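Local coordinates for IL-4-inducing protein (Schistosoma mansoni, PDB 4EL6) that binds IgE through a crystallin-like fold and triggers antigen-independent basophil activation with interleukin-4 release, at residues Y56-N60 against V61-G65; D77-T80 against K81-F84. All coordinates share one frame; numbering follows the deposited sequence.

Interaction 1 of 2, residues Y56-N60 against V61-G65; sequences YLFDN and VNYTG
Phe58 and Tyr63 carry this local contact round the turn that follows strand 52-58. Tyr63 CA sits almost exactly over the centre of the Phe58 ring, 3.5 Å from its centroid, as a CH-pi contact. The tyrosine ring lies further out and turns its edge toward the same phenylalanine. This is an offset edge-to-face pair, with centroids of Phe58 and Tyr63 5.7 Å apart and planes at 69°. The Phe58 CG lies opposite its own carbonyl carbon (chi1 -64°), which brings the ring beneath the returning chain.

Polar contacts close the turn beyond the rings. Asn60 N gives a weak bond to Thr64 O (3.2 Å). Asn60 OD1 bends back onto the next backbone N, Val61 N, at 2.7 Å, and this donor stands above the plane of the Asn60 side-chain carbonyl, not on a lone pair. Thr64 OG1 donates to Val61 O (2.8 Å), while Asn60 CB rests against Thr64 OG1. Gly65 CA packs on Asp59 OD1, and that oxygen also accepts from Arg66 N.

Further out, Ser89 OG on strand 89-95 bonds both Asn60 O and Tyr63 N, and Lys91 makes a cation-pi contact with Tyr63. The spacing Phe58, Tyr63, Gly65 matches the aromatic-aromatic-glycine signature of the folded beta hairpin in the Greek key of beta/gamma-crystallins. Ser89 fits the serine that pins this hairpin in the family.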
loop_
_atom_site.group_PDB
_atom_site.type_symbol
_atom_site.label_atom_id
_atom_site.label_comp_id
_atom_site.label_asym_id
_atom_site.label_seq_id
_atom_site.Cartn_x
_atom_site.Cartn_y
_atom_site.Cartn_z
ATOM N N TYR A 56 -3.742 -0.720 2.959
ATOM C CA TYR A 56 -3.109 -1.888 3.555
ATOM C C TYR A 56 -2.526 -2.804 2.489
ATOM O O TYR A 56 -3.169 -3.165 1.473
ATOM C CB TYR A 56 -4.143 -2.660 4.366
ATOM C CG TYR A 56 -4.438 -2.050 5.712
ATOM C CD1 TYR A 56 -3.431 -1.955 6.661
ATOM C CD2 TYR A 56 -5.713 -1.546 6.012
ATOM C CE1 TYR A 56 -3.698 -1.407 7.910
ATOM C CE2 TYR A 56 -5.928 -0.961 7.251
ATOM C CZ TYR A 56 -4.938 -0.981 8.177
ATOM O OH TYR A 56 -5.190 -0.413 9.418
ATOM N N LEU A 57 -1.281 -3.194 2.712
ATOM C CA LEU A 57 -0.576 -4.176 1.877
ATOM C C LEU A 57 -0.383 -5.454 2.662
ATOM O O LEU A 57 -0.079 -5.390 3.859
ATOM C CB LEU A 57 0.826 -3.692 1.522
ATOM C CG LEU A 57 0.984 -2.261 1.136
ATOM C CD1 LEU A 57 2.400 -1.866 0.776
ATOM C CD2 LEU A 57 0.121 -1.936 0.034
ATOM N N PHE A 58 -0.603 -6.605 2.034
ATOM C CA PHE A 58 -0.596 -7.872 2.657
ATOM C C PHE A 58 0.342 -8.838 1.963
ATOM O O PHE A 58 0.468 -8.789 0.718
ATOM C CB PHE A 58 -2.011 -8.497 2.522
ATOM C CG PHE A 58 -3.063 -7.730 3.238
ATOM C CD1 PHE A 58 -3.721 -6.682 2.594
ATOM C CD2 PHE A 58 -3.455 -8.072 4.560
ATOM C CE1 PHE A 58 -4.743 -6.011 3.226
ATOM C CE2 PHE A 58 -4.447 -7.360 5.202
ATOM C CZ PHE A 58 -5.056 -6.304 4.561
ATOM N N ASP A 59 0.992 -9.763 2.715
ATOM C CA ASP A 59 1.895 -10.714 2.060
ATOM C C ASP A 59 1.211 -12.027 1.690
ATOM O O ASP A 59 1.895 -12.922 1.199
ATOM C CB ASP A 59 3.192 -10.955 2.846
ATOM C CG ASP A 59 3.045 -12.029 3.959
ATOM O OD1 ASP A 59 1.926 -12.306 4.452
ATOM O OD2 ASP A 59 4.111 -12.612 4.333
ATOM N N ASN A 60 -0.132 -12.111 1.836
ATOM C CA ASN A 60 -0.856 -13.248 1.282
ATOM C C ASN A 60 -2.070 -12.741 0.621
ATOM O O ASN A 60 -2.351 -11.545 0.642
ATOM C CB ASN A 60 -1.155 -14.217 2.384
ATOM C CG ASN A 60 -1.463 -15.597 1.886
ATOM O OD1 ASN A 60 -1.492 -15.905 0.699
ATOM N ND2 ASN A 60 -1.631 -16.480 2.847
ATOM N N VAL A 61 -2.673 -13.586 -0.170
ATOM C CA VAL A 61 -3.888 -13.186 -0.915
ATOM C C VAL A 61 -5.111 -12.998 0.008
ATOM O O VAL A 61 -5.136 -13.398 1.196
ATOM C CB VAL A 61 -4.188 -14.213 -2.026
ATOM C CG1 VAL A 61 -3.025 -14.362 -2.992
ATOM C CG2 VAL A 61 -4.599 -15.542 -1.390
ATOM N N ASN A 62 -6.110 -12.308 -0.527
ATOM C CA ASN A 62 -7.370 -12.140 0.136
ATOM C C ASN A 62 -7.244 -11.480 1.524
ATOM O O ASN A 62 -7.987 -11.797 2.438
ATOM C CB ASN A 62 -8.158 -13.439 0.138
ATOM C CG ASN A 62 -8.463 -13.933 -1.306
ATOM O OD1 ASN A 62 -8.609 -13.152 -2.239
ATOM N ND2 ASN A 62 -8.448 -15.208 -1.454
ATOM N N TYR A 63 -6.316 -10.532 1.607
ATOM C CA TYR A 63 -6.219 -9.606 2.750
ATOM C C TYR A 63 -5.913 -10.416 3.987
ATOM O O TYR A 63 -6.472 -10.181 5.046
ATOM C CB TYR A 63 -7.486 -8.777 2.867
ATOM C CG TYR A 63 -7.965 -8.281 1.503
ATOM C CD1 TYR A 63 -7.164 -7.427 0.727
ATOM C CD2 TYR A 63 -9.191 -8.674 1.005
ATOM C CE1 TYR A 63 -7.578 -7.014 -0.530
ATOM C CE2 TYR A 63 -9.608 -8.260 -0.309
ATOM C CZ TYR A 63 -8.806 -7.438 -1.036
ATOM O OH TYR A 63 -9.164 -6.931 -2.260
ATOM N N THR A 64 -4.942 -11.303 3.836
ATOM C CA THR A 64 -4.460 -12.040 4.966
ATOM C C THR A 64 -2.944 -11.965 4.995
ATOM O O THR A 64 -2.292 -11.525 4.066
ATOM C CB THR A 64 -4.874 -13.551 4.871
ATOM O OG1 THR A 64 -4.180 -14.193 3.758
ATOM C CG2 THR A 64 -6.383 -13.731 4.761
ATOM N N GLY A 65 -2.380 -12.471 6.090
ATOM C CA GLY A 65 -0.914 -12.471 6.222
ATOM C C GLY A 65 -0.395 -11.241 6.950
ATOM O O GLY A 65 -1.124 -10.590 7.724
#

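Interaction 2 of 2, residues D77-T80 against K81-F84; sequences DDFT and KSGF
Phe79 and Ser82 meet through both backbone and side chain. The carbonyl Phe79 O takes two bonds from the serine. Ser82 OG donates to it at 2.8 Å, in the carbonyl plane and on a lone pair. Ser82 N donates at 3.1 Å to the same Phe79 O, but from above that plane. One residue earlier, Lys81 N bonds Asp78 O. These two consecutive backbone bonds, each from residue i+3 to residue i, form a short 3-10 turn.

The side chain of Asp78 holds the start of this turn. Asp78 OD1 accepts from Thr80 OG1 at 2.7 Å, on its syn side, and weakly from Thr80 N, as in an Asx turn. The other oxygen faces the lysine. The Lys81 chain, extended beyond CG, passes across the carboxylate, with Asp78 OD2 3.4 Å from Lys81 CD. The charged ends are farther apart, since Asp78 OD2 and Lys81 NZ make only a long salt bridge of 4.0 Å. A water donates to Asp78 OD2 and weakly links it to Lys81 NZ. A second water donates to both Thr80 O and Ser82 O across the end of the turn.

The ring contacts lie on the Phe79 side. Ser82 OG packs over the centre of the Phe79 ring, but gives its hydrogen to Phe79 O, so this is no O-H...pi bond. Phe79 points its ring edge at the face of Phe84, with planes at 87°. The CG of Phe79 lies opposite its backbone N (chi1 -170°), which carries the ring under Ser82 toward Phe84. Phe79 also makes a backbone bond to Gly38. The turn lies where the chain crosses from the sheet of strand 75-76 to that of strand 89-95, as between strands c and d of the beta/gamma-crystallin Greek key.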
loop_
_atom_site.group_PDB
_atom_site.type_symbol
_atom_site.label_atom_id
_atom_site.label_comp_id
_atom_site.label_asym_id
_atom_site.label_seq_id
_atom_site.Cartn_x
_atom_site.Cartn_y
_atom_site.Cartn_z
ATOM N N ASP A 77 10.421 4.361 2.101
ATOM C CA ASP A 77 11.488 4.608 1.169
ATOM C C ASP A 77 12.273 3.364 0.754
ATOM O O ASP A 77 12.904 3.347 -0.303
ATOM C CB ASP A 77 12.474 5.604 1.823
ATOM C CG ASP A 77 11.933 7.014 1.925
ATOM O OD1 ASP A 77 11.066 7.439 1.101
ATOM O OD2 ASP A 77 12.475 7.722 2.822
ATOM N N ASP A 78 12.322 2.387 1.631
ATOM C CA ASP A 78 12.975 1.100 1.261
ATOM C C ASP A 78 12.095 -0.064 1.694
ATOM O O ASP A 78 12.139 -0.588 2.827
ATOM C CB ASP A 78 14.399 0.929 1.807
ATOM C CG ASP A 78 15.040 -0.328 1.309
ATOM O OD1 ASP A 78 14.339 -1.185 0.673
ATOM O OD2 ASP A 78 16.291 -0.398 1.409
ATOM N N PHE A 79 11.223 -0.426 0.756
ATOM C CA PHE A 79 10.197 -1.409 1.053
ATOM C C PHE A 79 10.815 -2.818 1.216
ATOM O O PHE A 79 10.271 -3.646 1.881
ATOM C CB PHE A 79 9.193 -1.450 -0.058
ATOM C CG PHE A 79 7.960 -2.266 0.285
ATOM C CD1 PHE A 79 7.003 -1.714 1.083
ATOM C CD2 PHE A 79 7.792 -3.579 -0.164
ATOM C CE1 PHE A 79 5.871 -2.440 1.446
ATOM C CE2 PHE A 79 6.643 -4.292 0.170
ATOM C CZ PHE A 79 5.725 -3.750 1.007
ATOM N N THR A 80 11.992 -3.004 0.652
ATOM C CA THR A 80 12.709 -4.264 0.753
ATOM C C THR A 80 13.086 -4.547 2.180
ATOM O O THR A 80 13.341 -5.701 2.505
ATOM C CB THR A 80 13.931 -4.386 -0.225
ATOM O OG1 THR A 80 15.081 -3.749 0.342
ATOM C CG2 THR A 80 13.627 -3.770 -1.605
ATOM N N LYS A 81 13.165 -3.511 3.013
ATOM C CA LYS A 81 13.506 -3.593 4.414
ATOM C C LYS A 81 12.358 -3.475 5.386
ATOM O O LYS A 81 12.538 -3.449 6.622
ATOM C CB LYS A 81 14.583 -2.559 4.735
ATOM C CG LYS A 81 15.902 -2.867 4.046
ATOM C CD LYS A 81 16.920 -1.804 4.457
ATOM C CE LYS A 81 18.304 -2.146 3.933
ATOM N NZ LYS A 81 19.183 -0.932 4.058
ATOM N N SER A 82 11.140 -3.539 4.844
ATOM C CA SER A 82 9.947 -3.467 5.635
ATOM C C SER A 82 9.646 -4.897 6.138
ATOM O O SER A 82 10.499 -5.795 6.016
ATOM C CB SER A 82 8.826 -2.830 4.820
ATOM O OG SER A 82 8.285 -3.710 3.865
ATOM N N GLY A 83 8.455 -5.112 6.636
ATOM C CA GLY A 83 8.051 -6.389 7.223
ATOM C C GLY A 83 8.105 -7.555 6.287
ATOM O O GLY A 83 8.344 -8.690 6.731
ATOM N N PHE A 84 7.820 -7.280 5.001
ATOM C CA PHE A 84 7.905 -8.278 3.908
ATOM C C PHE A 84 8.152 -7.570 2.587
ATOM O O PHE A 84 7.852 -6.375 2.392
ATOM C CB PHE A 84 6.634 -9.099 3.827
ATOM C CG PHE A 84 5.417 -8.272 3.662
ATOM C CD1 PHE A 84 4.727 -7.745 4.766
ATOM C CD2 PHE A 84 4.917 -7.989 2.393
ATOM C CE1 PHE A 84 3.574 -7.021 4.584
ATOM C CE2 PHE A 84 3.778 -7.250 2.224
ATOM C CZ PHE A 84 3.118 -6.745 3.287
HETATM O O HOH W 1 17.839 1.608 2.104
HETATM O O HOH W 2 11.627 -7.197 4.087
#

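Both contacts are local turns, and they follow one another along the chain within the same crystallin-like domain. Interaction 1 is largely a surface turn, with Phe58 as its buried member. It joins the paired strands 52-58 and 67-71 of one sheet. Interaction 2 is partly buried, with two buried phenylalanines, and lies on the crossing between the sheets. Interaction 2 is held by two i+3 to i backbone bonds, a carboxylate and waters. Interaction 1 has a CH-pi contact over a ring, weak backbone bonding, and side-chain bonds of Asn60 and Thr64. The two meet directly: Leu57 CD1 packs on Phe79 CE1 at 3.6 Å, and Phe84 lies against Leu57, Phe58 and Asp59.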